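Long-range contacts in crystal protein (Bacillus thuringiensis serovar dakota, PDB 2ZTB), which recognizes cancer cells as a parasporin-2 toxin and probably kills them by forming beta-barrel pores in their membranes, as aerolysin-type toxins do: residues 26-31 / 212-218; 59-65 / 188-194. All blocks are in the same frame, centred on the assembly; numbering follows the deposited sequence.

Contact 1 (26-31 / 212-218)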
loop_
_atom_site.group_PDB
_atom_site.type_symbol
_atom_site.label_atom_id
_atom_site.label_comp_id
_atom_site.label_asym_id
_atom_site.label_seq_id
_atom_site.Cartn_x
_atom_site.Cartn_y
_atom_site.Cartn_z
ATOM N N ARG A 26 -29.498 -18.833 -1.471
ATOM C CA ARG A 26 -30.111 -17.841 -2.339
ATOM C C ARG A 26 -30.665 -18.453 -3.642
ATOM O O ARG A 26 -31.766 -18.121 -4.058
ATOM C CB ARG A 26 -29.113 -16.697 -2.588
ATOM C CG ARG A 26 -29.011 -15.700 -1.406
ATOM C CD ARG A 26 -29.768 -14.361 -1.679
ATOM N NE ARG A 26 -31.197 -14.564 -1.681
ATOM C CZ ARG A 26 -32.080 -14.222 -2.629
ATOM N NH1 ARG A 26 -31.768 -13.552 -3.736
ATOM N NH2 ARG A 26 -33.326 -14.559 -2.423
ATOM N N PHE A 27 -29.901 -19.350 -4.267
ATOM C CA PHE A 27 -30.333 -20.105 -5.439
ATOM C C PHE A 27 -31.556 -20.945 -5.094
ATOM O O PHE A 27 -32.519 -20.998 -5.842
ATOM C CB PHE A 27 -29.198 -21.016 -5.936
ATOM C CG PHE A 27 -28.272 -20.369 -6.955
ATOM C CD1 PHE A 27 -26.926 -20.156 -6.655
ATOM C CD2 PHE A 27 -28.746 -20.003 -8.220
ATOM C CE1 PHE A 27 -26.063 -19.579 -7.588
ATOM C CE2 PHE A 27 -27.892 -19.419 -9.185
ATOM C CZ PHE A 27 -26.546 -19.208 -8.873
ATOM N N SER A 28 -31.520 -21.582 -3.930
ATOM C CA SER A 28 -32.665 -22.318 -3.414
ATOM C C SER A 28 -33.926 -21.472 -3.296
ATOM O O SER A 28 -35.010 -21.921 -3.667
ATOM C CB SER A 28 -32.335 -22.926 -2.066
ATOM O OG SER A 28 -33.395 -23.778 -1.681
ATOM N N SER A 29 -33.789 -20.254 -2.768
ATOM C CA SER A 29 -34.921 -19.341 -2.666
ATOM C C SER A 29 -35.410 -18.910 -4.046
ATOM O O SER A 29 -36.613 -18.786 -4.262
ATOM C CB SER A 29 -34.519 -18.091 -1.906
ATOM O OG SER A 29 -34.448 -18.333 -0.537
ATOM N N ILE A 30 -34.473 -18.643 -4.965
ATOM C CA ILE A 30 -34.834 -18.119 -6.277
ATOM C C ILE A 30 -35.617 -19.152 -7.103
ATOM O O ILE A 30 -36.593 -18.810 -7.776
ATOM C CB ILE A 30 -33.600 -17.581 -7.058
ATOM C CG1 ILE A 30 -32.947 -16.406 -6.305
ATOM C CG2 ILE A 30 -34.008 -17.147 -8.471
ATOM C CD1 ILE A 30 -31.529 -16.001 -6.799
ATOM N N TYR A 31 -35.190 -20.410 -7.040
ATOM C CA TYR A 31 -35.690 -21.432 -7.954
ATOM C C TYR A 31 -36.651 -22.386 -7.269
ATOM O O TYR A 31 -37.395 -23.101 -7.945
ATOM C CB TYR A 31 -34.525 -22.150 -8.680
ATOM C CG TYR A 31 -33.837 -21.204 -9.653
ATOM C CD1 TYR A 31 -32.682 -20.520 -9.285
ATOM C CD2 TYR A 31 -34.407 -20.915 -10.895
ATOM C CE1 TYR A 31 -32.076 -19.617 -10.136
ATOM C CE2 TYR A 31 -33.810 -19.997 -11.763
ATOM C CZ TYR A 31 -32.643 -19.355 -11.369
ATOM O OH TYR A 31 -32.043 -18.454 -12.205
ATOM N N PHE A 212 -27.883 -19.492 -14.229
ATOM C CA PHE A 212 -26.932 -18.430 -13.893
ATOM C C PHE A 212 -27.665 -17.199 -13.415
ATOM O O PHE A 212 -28.692 -16.819 -13.981
ATOM C CB PHE A 212 -26.043 -18.105 -15.100
ATOM C CG PHE A 212 -25.408 -19.318 -15.688
ATOM C CD1 PHE A 212 -26.046 -20.024 -16.705
ATOM C CD2 PHE A 212 -24.204 -19.802 -15.177
ATOM C CE1 PHE A 212 -25.497 -21.179 -17.221
ATOM C CE2 PHE A 212 -23.635 -20.963 -15.687
ATOM C CZ PHE A 212 -24.285 -21.652 -16.713
ATOM N N ASN A 213 -27.159 -16.603 -12.348
ATOM C CA ASN A 213 -27.721 -15.386 -11.795
ATOM C C ASN A 213 -26.598 -14.419 -11.539
ATOM O O ASN A 213 -25.508 -14.838 -11.148
ATOM C CB ASN A 213 -28.477 -15.668 -10.490
ATOM C CG ASN A 213 -29.871 -16.168 -10.736
ATOM O OD1 ASN A 213 -30.822 -15.394 -10.789
ATOM N ND2 ASN A 213 -30.001 -17.465 -10.921
ATOM N N PRO A 214 -26.841 -13.118 -11.778
ATOM C CA PRO A 214 -25.792 -12.141 -11.468
ATOM C C PRO A 214 -25.397 -12.244 -10.008
ATOM O O PRO A 214 -26.229 -12.584 -9.160
ATOM C CB PRO A 214 -26.451 -10.782 -11.759
ATOM C CG PRO A 214 -27.894 -11.062 -11.904
ATOM C CD PRO A 214 -28.047 -12.483 -12.338
ATOM N N ALA A 215 -24.126 -11.969 -9.732
ATOM C CA ALA A 215 -23.568 -11.960 -8.378
ATOM C C ALA A 215 -24.451 -11.240 -7.341
ATOM O O ALA A 215 -24.555 -11.686 -6.205
ATOM C CB ALA A 215 -22.141 -11.345 -8.414
ATOM N N ARG A 216 -25.082 -10.137 -7.730
ATOM C CA ARG A 216 -25.924 -9.335 -6.821
ATOM C C ARG A 216 -27.163 -10.095 -6.318
ATOM O O ARG A 216 -27.693 -9.774 -5.250
ATOM C CB ARG A 216 -26.330 -7.999 -7.487
ATOM C CG ARG A 216 -27.669 -8.024 -8.195
ATOM C CD ARG A 216 -28.011 -6.690 -8.859
ATOM N NE ARG A 216 -27.323 -6.561 -10.144
ATOM C CZ ARG A 216 -27.836 -6.927 -11.313
ATOM N NH1 ARG A 216 -27.119 -6.780 -12.417
ATOM N NH2 ARG A 216 -29.059 -7.431 -11.380
ATOM N N ASP A 217 -27.614 -11.091 -7.082
ATOM C CA ASP A 217 -28.726 -11.952 -6.678
ATOM C C ASP A 217 -28.382 -12.996 -5.615
ATOM O O ASP A 217 -29.285 -13.494 -4.946
ATOM C CB ASP A 217 -29.309 -12.698 -7.886
ATOM C CG ASP A 217 -30.024 -11.785 -8.862
ATOM O OD1 ASP A 217 -30.165 -10.569 -8.595
ATOM O OD2 ASP A 217 -30.460 -12.300 -9.910
ATOM N N VAL A 218 -27.103 -13.362 -5.477
ATOM C CA VAL A 218 -26.741 -14.484 -4.594
ATOM C C VAL A 218 -25.706 -14.128 -3.498
ATOM O O VAL A 218 -25.461 -14.928 -2.580
ATOM C CB VAL A 218 -26.307 -15.737 -5.415
ATOM C CG1 VAL A 218 -27.502 -16.266 -6.277
ATOM C CG2 VAL A 218 -25.064 -15.432 -6.320
#
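The carbonyl O of D217 accepts a hydrogen bond from NH1 of R26 at 2.8 Å, in the carbonyl plane, and draws the last turns of helix 20-31 onto the end of strand 210-214 and the short, weakly bonded helical turn 215-218 that follows it. This is helix-on-sheet packing near one end of an elongated, largely beta toxin. Arginine suits the place because its chain, bent at chi2 and chi3, passes along V218 with CB and CG before the guanidinium turns to the carbonyl; the N-H...O angle of 146°, with D217 O tilted out of the guanidinium plane, leaves the bond somewhat bent. One turn on, I30 extends CD1 to within 3.8 Å of the same D217 O and 4.1 Å of V218 CG1, an apolar flank to the polar link. F27 lies deeper: its ring also packs on F195 and A197 of strand 168-199, while its CE2 comes obliquely past the side chain of N213. Flat and apolar, the ring receives V218 CG1 over one face. With V218 CG1 anti to the carbonyl carbon (chi1 -64°), that methyl makes a CH-pi contact 3.9 Å from the F27 centroid, only 12° off the ring normal.

Contact 2 (59-65 / 188-194)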
loop_
_atom_site.group_PDB
_atom_site.type_symbol
_atom_site.label_atom_id
_atom_site.label_comp_id
_atom_site.label_asym_id
_atom_site.label_seq_id
_atom_site.Cartn_x
_atom_site.Cartn_y
_atom_site.Cartn_z
ATOM N N TYR A 59 -20.124 -17.911 -18.418
ATOM C CA TYR A 59 -20.594 -16.968 -17.404
ATOM C C TYR A 59 -19.509 -16.788 -16.347
ATOM O O TYR A 59 -19.260 -17.691 -15.553
ATOM C CB TYR A 59 -21.868 -17.491 -16.742
ATOM C CG TYR A 59 -23.102 -17.380 -17.595
ATOM C CD1 TYR A 59 -23.414 -18.359 -18.556
ATOM C CD2 TYR A 59 -23.973 -16.301 -17.434
ATOM C CE1 TYR A 59 -24.558 -18.251 -19.350
ATOM C CE2 TYR A 59 -25.123 -16.188 -18.213
ATOM C CZ TYR A 59 -25.409 -17.162 -19.167
ATOM O OH TYR A 59 -26.553 -17.037 -19.917
ATOM N N TYR A 60 -18.850 -15.631 -16.365
ATOM C CA TYR A 60 -17.728 -15.364 -15.468
ATOM C C TYR A 60 -18.068 -14.306 -14.433
ATOM O O TYR A 60 -19.120 -13.670 -14.506
ATOM C CB TYR A 60 -16.470 -14.981 -16.263
ATOM C CG TYR A 60 -15.964 -16.118 -17.112
ATOM C CD1 TYR A 60 -16.259 -16.182 -18.486
ATOM C CD2 TYR A 60 -15.229 -17.154 -16.540
ATOM C CE1 TYR A 60 -15.812 -17.238 -19.263
ATOM C CE2 TYR A 60 -14.780 -18.207 -17.298
ATOM C CZ TYR A 60 -15.074 -18.250 -18.660
ATOM O OH TYR A 60 -14.613 -19.306 -19.404
ATOM N N CYS A 61 -17.178 -14.138 -13.460
ATOM C CA CYS A 61 -17.393 -13.199 -12.367
ATOM C C CYS A 61 -16.057 -12.625 -11.894
ATOM O O CYS A 61 -15.113 -13.368 -11.595
ATOM C CB CYS A 61 -18.150 -13.878 -11.220
ATOM S SG CYS A 61 -18.575 -12.816 -9.856
ATOM N N TYR A 62 -16.003 -11.298 -11.834
ATOM C CA TYR A 62 -14.759 -10.573 -11.629
ATOM C C TYR A 62 -14.853 -9.650 -10.442
ATOM O O TYR A 62 -15.912 -9.102 -10.157
ATOM C CB TYR A 62 -14.406 -9.729 -12.859
ATOM C CG TYR A 62 -14.388 -10.478 -14.168
ATOM C CD1 TYR A 62 -15.529 -10.533 -14.980
ATOM C CD2 TYR A 62 -13.236 -11.125 -14.609
ATOM C CE1 TYR A 62 -15.524 -11.218 -16.193
ATOM C CE2 TYR A 62 -13.220 -11.809 -15.834
ATOM C CZ TYR A 62 -14.364 -11.851 -16.612
ATOM O OH TYR A 62 -14.345 -12.526 -17.822
ATOM N N LYS A 63 -13.730 -9.513 -9.745
ATOM C CA LYS A 63 -13.492 -8.439 -8.793
ATOM C C LYS A 63 -12.591 -7.397 -9.481
ATOM O O LYS A 63 -11.748 -7.736 -10.324
ATOM C CB LYS A 63 -12.852 -8.982 -7.509
ATOM C CG LYS A 63 -11.628 -9.882 -7.704
ATOM C CD LYS A 63 -10.961 -10.139 -6.351
ATOM C CE LYS A 63 -9.623 -10.825 -6.483
ATOM N NZ LYS A 63 -9.645 -12.261 -6.880
ATOM N N ASN A 64 -12.810 -6.130 -9.135
ATOM C CA ASN A 64 -12.187 -4.998 -9.804
ATOM C C ASN A 64 -11.729 -3.994 -8.762
ATOM O O ASN A 64 -12.400 -3.801 -7.755
ATOM C CB ASN A 64 -13.180 -4.270 -10.722
ATOM C CG ASN A 64 -13.901 -5.198 -11.694
ATOM O OD1 ASN A 64 -14.914 -5.825 -11.354
ATOM N ND2 ASN A 64 -13.400 -5.266 -12.908
ATOM N N VAL A 65 -10.604 -3.337 -9.034
ATOM C CA VAL A 65 -10.176 -2.170 -8.273
ATOM C C VAL A 65 -10.432 -0.968 -9.173
ATOM O O VAL A 65 -10.089 -0.982 -10.354
ATOM C CB VAL A 65 -8.674 -2.264 -7.856
ATOM C CG1 VAL A 65 -8.252 -1.065 -7.006
ATOM C CG2 VAL A 65 -8.397 -3.573 -7.104
ATOM N N PRO A 188 -12.515 2.000 -4.782
ATOM C CA PRO A 188 -13.635 1.068 -4.666
ATOM C C PRO A 188 -13.268 -0.299 -5.258
ATOM O O PRO A 188 -12.578 -0.375 -6.283
ATOM C CB PRO A 188 -14.734 1.736 -5.495
ATOM C CG PRO A 188 -13.973 2.598 -6.502
ATOM C CD PRO A 188 -12.770 3.078 -5.765
ATOM N N ILE A 189 -13.680 -1.361 -4.576
ATOM C CA ILE A 189 -13.668 -2.704 -5.140
ATOM C C ILE A 189 -15.092 -3.024 -5.600
ATOM O O ILE A 189 -16.054 -2.797 -4.853
ATOM C CB ILE A 189 -13.268 -3.782 -4.091
ATOM C CG1 ILE A 189 -11.946 -3.425 -3.357
ATOM C CG2 ILE A 189 -13.287 -5.189 -4.719
ATOM C CD1 ILE A 189 -10.713 -3.686 -4.145
ATOM N N THR A 190 -15.232 -3.561 -6.808
ATOM C CA THR A 190 -16.555 -3.923 -7.324
ATOM C C THR A 190 -16.566 -5.319 -7.932
ATOM O O THR A 190 -15.603 -5.733 -8.583
ATOM C CB THR A 190 -17.082 -2.926 -8.374
ATOM O OG1 THR A 190 -16.217 -2.937 -9.515
ATOM C CG2 THR A 190 -17.183 -1.505 -7.799
ATOM N N VAL A 191 -17.661 -6.039 -7.708
ATOM C CA VAL A 191 -17.840 -7.359 -8.301
ATOM C C VAL A 191 -18.967 -7.320 -9.353
ATOM O O VAL A 191 -20.032 -6.752 -9.116
ATOM C CB VAL A 191 -18.067 -8.454 -7.206
ATOM C CG1 VAL A 191 -18.662 -9.716 -7.804
ATOM C CG2 VAL A 191 -16.751 -8.773 -6.495
ATOM N N ASP A 192 -18.701 -7.897 -10.521
ATOM C CA ASP A 192 -19.702 -8.017 -11.574
ATOM C C ASP A 192 -19.572 -9.369 -12.256
ATOM O O ASP A 192 -18.467 -9.916 -12.337
ATOM C CB ASP A 192 -19.586 -6.875 -12.599
ATOM C CG ASP A 192 -18.242 -6.844 -13.300
ATOM O OD1 ASP A 192 -18.142 -7.459 -14.387
ATOM O OD2 ASP A 192 -17.287 -6.213 -12.763
ATOM N N GLY A 193 -20.694 -9.900 -12.743
ATOM C CA GLY A 193 -20.704 -11.213 -13.392
ATOM C C GLY A 193 -21.649 -12.195 -12.724
ATOM O O GLY A 193 -22.597 -11.787 -12.063
ATOM N N TYR A 194 -21.377 -13.490 -12.870
ATOM C CA TYR A 194 -22.385 -14.516 -12.580
ATOM C C TYR A 194 -21.892 -15.675 -11.731
ATOM O O TYR A 194 -20.690 -15.970 -11.698
ATOM C CB TYR A 194 -22.986 -15.066 -13.892
ATOM C CG TYR A 194 -23.539 -13.994 -14.807
ATOM C CD1 TYR A 194 -22.691 -13.273 -15.656
ATOM C CD2 TYR A 194 -24.906 -13.698 -14.830
ATOM C CE1 TYR A 194 -23.171 -12.274 -16.484
ATOM C CE2 TYR A 194 -25.412 -12.699 -15.679
ATOM C CZ TYR A 194 -24.526 -11.989 -16.491
ATOM O OH TYR A 194 -24.984 -11.003 -17.337
HETATM O O HOH W 1 -18.692 -17.607 -12.781
#
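Y62 and D192 exchange backbone hydrogen bonds in both directions: Y62 N reaches D192 O at 2.9 Å, nearly straight at 172°, and D192 N returns to Y62 O at 3.1 Å. At the next hydrogen-bonded pair, T190 N donates to N64 O at 3.0 Å, whereas the reverse bond from N64 N is weak. At the other end G193 turns a corner; its positive phi and its closeness to Y60 O and C61 CA leave no room for a CB, so glycine fits. Beyond it Y194 N donates to Y60 O at 2.8 Å, from above the carbonyl plane, and one water donates to both Y59 O and Y194 O, bridging the two carbonyls past the last backbone bond. Y59 directs its CD2 edge at the face of Y194, a T-shaped pair with planes at 86°. D192 shares a face with Y62, N64 and T190; its CG, between backbone N and carbonyl carbon (chi1 61°), brings the carboxylate beside N64, and OD2 salt-bridges R5. On the other face, with V65, V191 and I189, K63 lays CB by V191 CG2 while NZ donates to Y7 O and salt-bridges E6 and E12. The whole is a twisted antiparallel beta pairing, consistent with the long-stranded aerolysin-type fold.

How the contacts relate
The centres of contacts 1 and 2 lie about 16 Å apart, on the same side of the chain's centre and toward one end of the elongated molecule. In sequence, residues 26-31 come first, then 59-65, 188-194 and finally 212-218, so contact 2 falls wholly between the halves of contact 1. Strand 168-199 joins them: it pairs with strand 61-90 in contact 2 and with strand 210-214, part of contact 1. They meet directly where A215 N lies 2.8 Å from G193 O, a probable hydrogen bond, and where F212 packs on Y59. Chain segments remote in sequence are thereby gathered around strand 168-199, which bends at G193 and continues into the rest of the toxin.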